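Local structure of proline dehydrogenase (Deinococcus radiodurans, 4H6Q) at residues 124-138 with 154-168. The protein oxidises L-proline to (S)-1-pyrroline-5-carboxylate with FAD as cofactor, passing the electrons to a quinone in the first step of proline breakdown to glutamate. Numbering follows the deposited sequence.
With FAD (flavin-adenine dinucleotide), chain C.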
loop_
_atom_site.group_PDB
_atom_site.type_symbol
_atom_site.label_atom_id
_atom_site.label_comp_id
_atom_site.label_asym_id
_atom_site.label_seq_id
_atom_site.Cartn_x
_atom_site.Cartn_y
_atom_site.Cartn_z
ATOM N N ILE A 124 -14.044 -4.506 -0.889
ATOM C CA ILE A 124 -14.248 -3.157 -1.405
ATOM C C ILE A 124 -15.694 -2.710 -1.165
ATOM O O ILE A 124 -15.935 -1.544 -0.812
ATOM C CB ILE A 124 -13.892 -3.064 -2.900
ATOM C CG1 ILE A 124 -12.424 -3.421 -3.131
ATOM C CG2 ILE A 124 -14.237 -1.635 -3.446
ATOM C CD1 ILE A 124 -12.129 -3.768 -4.588
ATOM N N ALA A 125 -16.667 -3.611 -1.327
ATOM C CA ALA A 125 -18.070 -3.255 -1.070
ATOM C C ALA A 125 -18.230 -2.766 0.373
ATOM O O ALA A 125 -18.944 -1.793 0.620
ATOM C CB ALA A 125 -18.968 -4.462 -1.356
ATOM N N LYS A 126 -17.597 -3.439 1.334
ATOM C CA LYS A 126 -17.712 -3.070 2.741
ATOM C C LYS A 126 -17.038 -1.721 2.991
ATOM O O LYS A 126 -17.628 -0.823 3.654
ATOM C CB LYS A 126 -17.171 -4.181 3.665
ATOM C CG LYS A 126 -17.350 -3.924 5.139
ATOM C CD LYS A 126 -18.773 -3.653 5.571
ATOM C CE LYS A 126 -19.622 -4.888 5.457
ATOM N NZ LYS A 126 -20.855 -4.672 6.229
ATOM N N ALA A 127 -15.820 -1.529 2.489
ATOM C CA ALA A 127 -15.136 -0.247 2.673
ATOM C C ALA A 127 -15.980 0.863 2.026
ATOM O O ALA A 127 -16.173 1.921 2.648
ATOM C CB ALA A 127 -13.729 -0.267 2.081
ATOM N N LYS A 128 -16.523 0.630 0.826
ATOM C CA LYS A 128 -17.313 1.667 0.139
ATOM C C LYS A 128 -18.596 2.018 0.898
ATOM O O LYS A 128 -19.021 3.187 0.918
ATOM C CB LYS A 128 -17.675 1.202 -1.264
ATOM C CG LYS A 128 -18.530 2.201 -2.064
ATOM C CD LYS A 128 -18.678 1.826 -3.515
ATOM C CE LYS A 128 -19.613 2.794 -4.206
ATOM N NZ LYS A 128 -19.682 2.471 -5.673
ATOM N N GLU A 129 -19.223 1.051 1.569
ATOM C CA GLU A 129 -20.414 1.357 2.374
ATOM C C GLU A 129 -20.114 2.461 3.383
ATOM O O GLU A 129 -21.016 3.257 3.779
ATOM C CB GLU A 129 -20.833 0.104 3.127
ATOM C CG GLU A 129 -22.117 0.241 3.887
ATOM C CD GLU A 129 -22.485 -1.029 4.629
ATOM O OE1 GLU A 129 -23.412 -0.935 5.475
ATOM O OE2 GLU A 129 -21.854 -2.088 4.361
ATOM N N TYR A 130 -18.877 2.472 3.852
ATOM C CA TYR A 130 -18.485 3.397 4.899
ATOM C C TYR A 130 -17.668 4.552 4.328
ATOM O O TYR A 130 -16.928 5.218 5.055
ATOM C CB TYR A 130 -17.707 2.664 6.003
ATOM C CG TYR A 130 -18.485 1.526 6.663
ATOM C CD1 TYR A 130 -19.869 1.614 6.888
ATOM C CD2 TYR A 130 -17.829 0.355 7.074
ATOM C CE1 TYR A 130 -20.546 0.600 7.496
ATOM C CE2 TYR A 130 -18.523 -0.665 7.692
ATOM C CZ TYR A 130 -19.881 -0.547 7.892
ATOM O OH TYR A 130 -20.571 -1.552 8.518
ATOM N N GLY A 131 -17.776 4.741 3.015
ATOM C CA GLY A 131 -17.125 5.853 2.324
ATOM C C GLY A 131 -15.623 5.671 2.186
ATOM O O GLY A 131 -14.885 6.622 1.932
ATOM N N GLY A 132 -15.164 4.432 2.369
ATOM C CA GLY A 132 -13.738 4.108 2.382
ATOM C C GLY A 132 -13.088 3.763 1.062
ATOM O O GLY A 132 -13.648 3.985 -0.053
ATOM N N PHE A 133 -11.864 3.206 1.171
ATOM C CA PHE A 133 -10.984 3.029 0.036
ATOM C C PHE A 133 -10.117 1.790 0.229
ATOM O O PHE A 133 -9.593 1.587 1.364
ATOM C CB PHE A 133 -10.087 4.275 -0.117
ATOM C CG PHE A 133 -9.158 4.236 -1.298
ATOM C CD1 PHE A 133 -9.578 4.683 -2.547
ATOM C CD2 PHE A 133 -7.856 3.769 -1.146
ATOM C CE1 PHE A 133 -8.674 4.685 -3.636
ATOM C CE2 PHE A 133 -6.974 3.761 -2.207
ATOM C CZ PHE A 133 -7.386 4.210 -3.451
ATOM N N ILE A 134 -9.895 1.032 -0.853
ATOM C CA ILE A 134 -8.983 -0.119 -0.799
ATOM C C ILE A 134 -7.902 0.077 -1.830
ATOM O O ILE A 134 -8.210 0.361 -3.001
ATOM C CB ILE A 134 -9.749 -1.420 -1.158
ATOM C CG1 ILE A 134 -10.904 -1.712 -0.173
ATOM C CG2 ILE A 134 -8.793 -2.618 -1.245
ATOM C CD1 ILE A 134 -10.450 -1.806 1.335
ATOM N N CYS A 135 -6.643 -0.115 -1.415
ATOM C CA CYS A 135 -5.546 -0.197 -2.361
ATOM C C CYS A 135 -5.150 -1.658 -2.606
ATOM O O CYS A 135 -4.956 -2.409 -1.632
ATOM C CB CYS A 135 -4.316 0.592 -1.869
ATOM S SG CYS A 135 -2.919 0.485 -3.052
ATOM N N LEU A 136 -5.036 -2.053 -3.874
ATOM C CA LEU A 136 -4.455 -3.349 -4.267
ATOM C C LEU A 136 -2.943 -3.157 -4.360
ATOM O O LEU A 136 -2.429 -2.553 -5.326
ATOM C CB LEU A 136 -5.012 -3.807 -5.620
ATOM C CG LEU A 136 -6.555 -3.726 -5.710
ATOM C CD1 LEU A 136 -7.007 -4.078 -7.114
ATOM C CD2 LEU A 136 -7.254 -4.622 -4.670
ATOM N N ASP A 137 -2.203 -3.648 -3.335
ATOM C CA ASP A 137 -0.732 -3.564 -3.349
ATOM C C ASP A 137 -0.195 -4.330 -4.582
ATOM O O ASP A 137 -0.820 -5.275 -5.090
ATOM C CB ASP A 137 -0.167 -4.222 -2.096
ATOM C CG ASP A 137 -0.296 -3.385 -0.843
ATOM O OD1 ASP A 137 -0.664 -2.189 -0.888
ATOM O OD2 ASP A 137 0.026 -3.997 0.245
ATOM N N MET A 138 0.957 -3.910 -5.067
ATOM C CA MET A 138 1.589 -4.649 -6.157
ATOM C C MET A 138 2.651 -5.611 -5.638
ATOM O O MET A 138 3.578 -5.203 -4.915
ATOM C CB MET A 138 2.168 -3.719 -7.230
ATOM C CG MET A 138 2.505 -4.473 -8.545
ATOM S SD MET A 138 1.047 -5.179 -9.385
ATOM C CE MET A 138 0.216 -3.729 -9.980
ATOM N N LEU A 154 -12.526 -3.962 -11.150
ATOM C CA LEU A 154 -13.029 -3.483 -9.881
ATOM C C LEU A 154 -13.345 -1.992 -9.930
ATOM O O LEU A 154 -14.325 -1.542 -9.292
ATOM C CB LEU A 154 -12.059 -3.797 -8.730
ATOM C CG LEU A 154 -11.981 -5.304 -8.455
ATOM C CD1 LEU A 154 -10.702 -5.634 -7.679
ATOM C CD2 LEU A 154 -13.252 -5.813 -7.717
ATOM N N VAL A 155 -12.550 -1.206 -10.651
ATOM C CA VAL A 155 -12.896 0.212 -10.854
ATOM C C VAL A 155 -14.262 0.322 -11.547
ATOM O O VAL A 155 -15.121 1.149 -11.163
ATOM C CB VAL A 155 -11.817 0.958 -11.682
ATOM C CG1 VAL A 155 -12.320 2.346 -12.174
ATOM C CG2 VAL A 155 -10.562 1.129 -10.863
ATOM N N GLY A 156 -14.512 -0.526 -12.542
ATOM C CA GLY A 156 -15.794 -0.554 -13.213
ATOM C C GLY A 156 -16.967 -0.847 -12.293
ATOM O O GLY A 156 -18.054 -0.272 -12.444
ATOM N N GLU A 157 -16.737 -1.734 -11.322
ATOM C CA GLU A 157 -17.784 -2.120 -10.372
ATOM C C GLU A 157 -18.029 -1.175 -9.190
ATOM O O GLU A 157 -19.182 -0.996 -8.770
ATOM C CB GLU A 157 -17.541 -3.550 -9.881
ATOM C CG GLU A 157 -17.606 -4.538 -10.996
ATOM C CD GLU A 157 -17.203 -5.924 -10.598
ATOM O OE1 GLU A 157 -16.902 -6.189 -9.402
ATOM O OE2 GLU A 157 -17.204 -6.768 -11.522
ATOM N N PHE A 158 -16.985 -0.526 -8.707
ATOM C CA PHE A 158 -17.037 0.240 -7.461
ATOM C C PHE A 158 -16.652 1.689 -7.576
ATOM O O PHE A 158 -16.996 2.447 -6.683
ATOM C CB PHE A 158 -16.102 -0.439 -6.393
ATOM C CG PHE A 158 -16.554 -1.823 -6.030
ATOM C CD1 PHE A 158 -17.678 -2.015 -5.210
ATOM C CD2 PHE A 158 -15.908 -2.930 -6.556
ATOM C CE1 PHE A 158 -18.135 -3.298 -4.898
ATOM C CE2 PHE A 158 -16.356 -4.213 -6.261
ATOM C CZ PHE A 158 -17.474 -4.412 -5.447
ATOM N N GLY A 159 -15.958 2.078 -8.661
ATOM C CA GLY A 159 -15.591 3.465 -8.884
ATOM C C GLY A 159 -14.152 3.759 -8.485
ATOM O O GLY A 159 -13.635 3.223 -7.472
ATOM N N ALA A 160 -13.514 4.645 -9.242
ATOM C CA ALA A 160 -12.122 5.072 -8.970
ATOM C C ALA A 160 -11.946 5.780 -7.632
ATOM O O ALA A 160 -10.838 5.891 -7.141
ATOM C CB ALA A 160 -11.598 5.960 -10.120
ATOM N N GLU A 161 -13.037 6.239 -7.041
ATOM C CA GLU A 161 -12.978 6.809 -5.702
ATOM C C GLU A 161 -12.811 5.775 -4.582
ATOM O O GLU A 161 -12.513 6.149 -3.433
ATOM C CB GLU A 161 -14.292 7.565 -5.436
ATOM C CG GLU A 161 -14.728 8.557 -6.533
ATOM C CD GLU A 161 -15.626 7.931 -7.671
ATOM O OE1 GLU A 161 -15.763 6.682 -7.816
ATOM O OE2 GLU A 161 -16.243 8.738 -8.410
ATOM N N HIS A 162 -12.971 4.495 -4.907
ATOM C CA HIS A 162 -13.029 3.474 -3.869
ATOM C C HIS A 162 -12.020 2.365 -3.987
ATOM O O HIS A 162 -11.901 1.587 -3.023
ATOM C CB HIS A 162 -14.447 2.871 -3.735
ATOM C CG HIS A 162 -15.480 3.883 -3.370
ATOM N ND1 HIS A 162 -15.527 4.482 -2.129
ATOM C CD2 HIS A 162 -16.409 4.499 -4.120
ATOM C CE1 HIS A 162 -16.500 5.391 -2.115
ATOM N NE2 HIS A 162 -17.033 5.425 -3.318
ATOM N N VAL A 163 -11.305 2.265 -5.112
ATOM C CA VAL A 163 -10.250 1.243 -5.242
ATOM C C VAL A 163 -9.128 1.848 -6.033
ATOM O O VAL A 163 -9.365 2.535 -7.032
ATOM C CB VAL A 163 -10.778 -0.072 -5.872
ATOM C CG1 VAL A 163 -11.421 0.125 -7.254
ATOM C CG2 VAL A 163 -9.697 -1.133 -5.932
ATOM N N GLY A 164 -7.899 1.606 -5.578
ATOM C CA GLY A 164 -6.673 2.076 -6.197
ATOM C C GLY A 164 -5.662 0.956 -6.325
ATOM O O GLY A 164 -5.924 -0.178 -5.872
ATOM N N THR A 165 -4.519 1.264 -6.913
ATOM C CA THR A 165 -3.451 0.258 -6.974
ATOM C C THR A 165 -2.080 0.945 -6.918
ATOM O O THR A 165 -2.011 2.107 -6.455
ATOM C CB THR A 165 -3.641 -0.736 -8.165
ATOM O OG1 THR A 165 -2.744 -1.837 -8.007
ATOM C CG2 THR A 165 -3.400 -0.099 -9.538
ATOM N N VAL A 166 -1.045 0.204 -7.312
ATOM C CA VAL A 166 0.351 0.582 -7.102
ATOM C C VAL A 166 1.132 0.275 -8.383
ATOM O O VAL A 166 0.864 -0.746 -9.039
ATOM C CB VAL A 166 0.977 -0.271 -5.965
ATOM C CG1 VAL A 166 2.457 0.046 -5.779
ATOM C CG2 VAL A 166 0.169 -0.119 -4.629
ATOM N N LEU A 167 2.078 1.149 -8.754
ATOM C CA LEU A 167 3.043 0.823 -9.812
ATOM C C LEU A 167 4.437 1.001 -9.280
ATOM O O LEU A 167 4.739 1.968 -8.515
ATOM C CB LEU A 167 2.862 1.660 -11.078
ATOM C CG LEU A 167 1.540 1.402 -11.807
ATOM C CD1 LEU A 167 1.332 2.407 -12.885
ATOM C CD2 LEU A 167 1.469 -0.006 -12.395
ATOM N N GLN A 168 5.299 0.074 -9.709
ATOM C CA GLN A 168 6.683 0.020 -9.181
ATOM C C GLN A 168 7.664 0.608 -10.196
ATOM O O GLN A 168 7.747 0.122 -11.369
ATOM C CB GLN A 168 7.101 -1.430 -8.859
ATOM C CG GLN A 168 6.209 -2.112 -7.829
ATOM C CD GLN A 168 6.004 -3.568 -8.105
ATOM O OE1 GLN A 168 5.785 -3.948 -9.258
ATOM N NE2 GLN A 168 5.967 -4.381 -7.067
HETATM P PA FAD C . 15.222 3.830 -0.684
HETATM O O1A FAD C . 16.019 4.440 -1.841
HETATM O O2A FAD C . 15.258 2.367 -0.516
HETATM O O5B FAD C . 15.543 4.397 0.670
HETATM C C5B FAD C . 15.537 5.802 0.870
HETATM C C4B FAD C . 15.886 6.200 2.288
HETATM O O4B FAD C . 14.755 5.945 3.089
HETATM C C3B FAD C . 16.965 5.389 2.909
HETATM O O3B FAD C . 18.281 5.799 2.577
HETATM C C2B FAD C . 16.633 5.535 4.345
HETATM O O2B FAD C . 16.948 6.819 4.836
HETATM C C1B FAD C . 15.145 5.389 4.311
HETATM N N9A FAD C . 14.683 4.002 4.382
HETATM C C8A FAD C . 13.931 3.325 3.424
HETATM N N7A FAD C . 13.666 2.074 3.799
HETATM C C5A FAD C . 14.225 1.911 5.063
HETATM C C6A FAD C . 14.291 0.854 5.952
HETATM N N6A FAD C . 13.674 -0.401 5.669
HETATM N N1A FAD C . 14.945 1.040 7.110
HETATM C C2A FAD C . 15.530 2.214 7.424
HETATM N N3A FAD C . 15.505 3.271 6.598
HETATM C C4A FAD C . 14.856 3.130 5.447
HETATM N N1 FAD C . 6.660 -1.735 -3.074
HETATM C C2 FAD C . 6.004 -2.712 -3.756
HETATM O O2 FAD C . 6.720 -3.453 -4.567
HETATM N N3 FAD C . 4.657 -2.923 -3.639
HETATM C C4 FAD C . 3.876 -2.142 -2.796
HETATM O O4 FAD C . 2.553 -2.376 -2.679
HETATM C C4X FAD C . 4.535 -1.079 -2.033
HETATM N N5 FAD C . 3.817 -0.274 -1.186
HETATM C C5X FAD C . 4.498 0.728 -0.533
HETATM C C6 FAD C . 3.791 1.577 0.334
HETATM C C7 FAD C . 4.465 2.636 0.995
HETATM C C7M FAD C . 3.698 3.561 1.937
HETATM C C8 FAD C . 5.851 2.815 0.766
HETATM C C8M FAD C . 6.603 3.930 1.442
HETATM C C9 FAD C . 6.554 1.939 -0.074
HETATM C C9A FAD C . 5.888 0.923 -0.731
HETATM N N10 FAD C . 6.617 0.083 -1.595
HETATM C C10 FAD C . 5.946 -0.927 -2.241
HETATM C "C1'" FAD C . 8.034 0.276 -1.857
HETATM C "C2'" FAD C . 8.995 -0.593 -1.107
HETATM O "O2'" FAD C . 8.386 -0.859 0.151
HETATM C "C3'" FAD C . 10.252 0.290 -1.300
HETATM O "O3'" FAD C . 11.101 -0.095 -2.340
HETATM C "C4'" FAD C . 11.044 0.631 -0.099
HETATM O "O4'" FAD C . 10.156 1.279 0.741
HETATM C "C5'" FAD C . 12.188 1.543 -0.517
HETATM O "O5'" FAD C . 12.157 2.689 0.276
HETATM P P FAD C . 12.271 4.157 -0.329
HETATM O O1P FAD C . 11.375 4.546 -1.544
HETATM O O2P FAD C . 12.290 5.037 0.950
HETATM O O3P FAD C . 13.794 4.337 -0.834
HETATM O O HOH W 1 -13.801 0.887 -1.046
HETATM O O HOH W 2 -20.801 -0.221 -5.945
#
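Neighbouring parallel strands of the FAD-binding beta8-alpha8 barrel, 133-136 and 163-168, meet here with the ends of their preceding helices, and helix 144-158 makes the beta-alpha-beta crossover between the two. The parallel ladder runs Ile134 N to His162 O, Gly164 N to Ile134 O and Leu136 N to Gly164 O. Beyond the last backbone bond, the Thr165 hydroxyl, its OG1 turned opposite the backbone N (chi1 -168°), donates to Leu136 O at 2.8 Å, in the carbonyl plane. Phe133 CZ lies 3.4 Å from Gly164 N, and a beta carbon on Gly164 would clash with this ring.

Just before the two strands His162 ND1 donates to Gly132 O (2.8 Å, 173° at the hydrogen), the acceptor lying in the ring plane. The extended Lys128 chain crosses one face of the imidazole, CG 3.6 Å from the centroid, and its NZ bonds Phe158 O at 2.9 Å. Were His162 an alanine, Gly132 O would probably lose this donor and the Lys128 methylenes their ring face. Between the helices, Ile124 CG2 sits over a face of Phe158, 3.5 Å from CG.

At the far end, FAD N3 donates to Met138 O (2.8 Å) and Gln168 NE2 to FAD O2, while Asp137 forms salt bridges with Arg189 (OD1) and Lys100 (OD2), and OD2 also hydrogen-bonds Tyr280 OH. The strand pairing probably helps set the separation of Met138 and Gln168 along the flavin's pyrimidine edge.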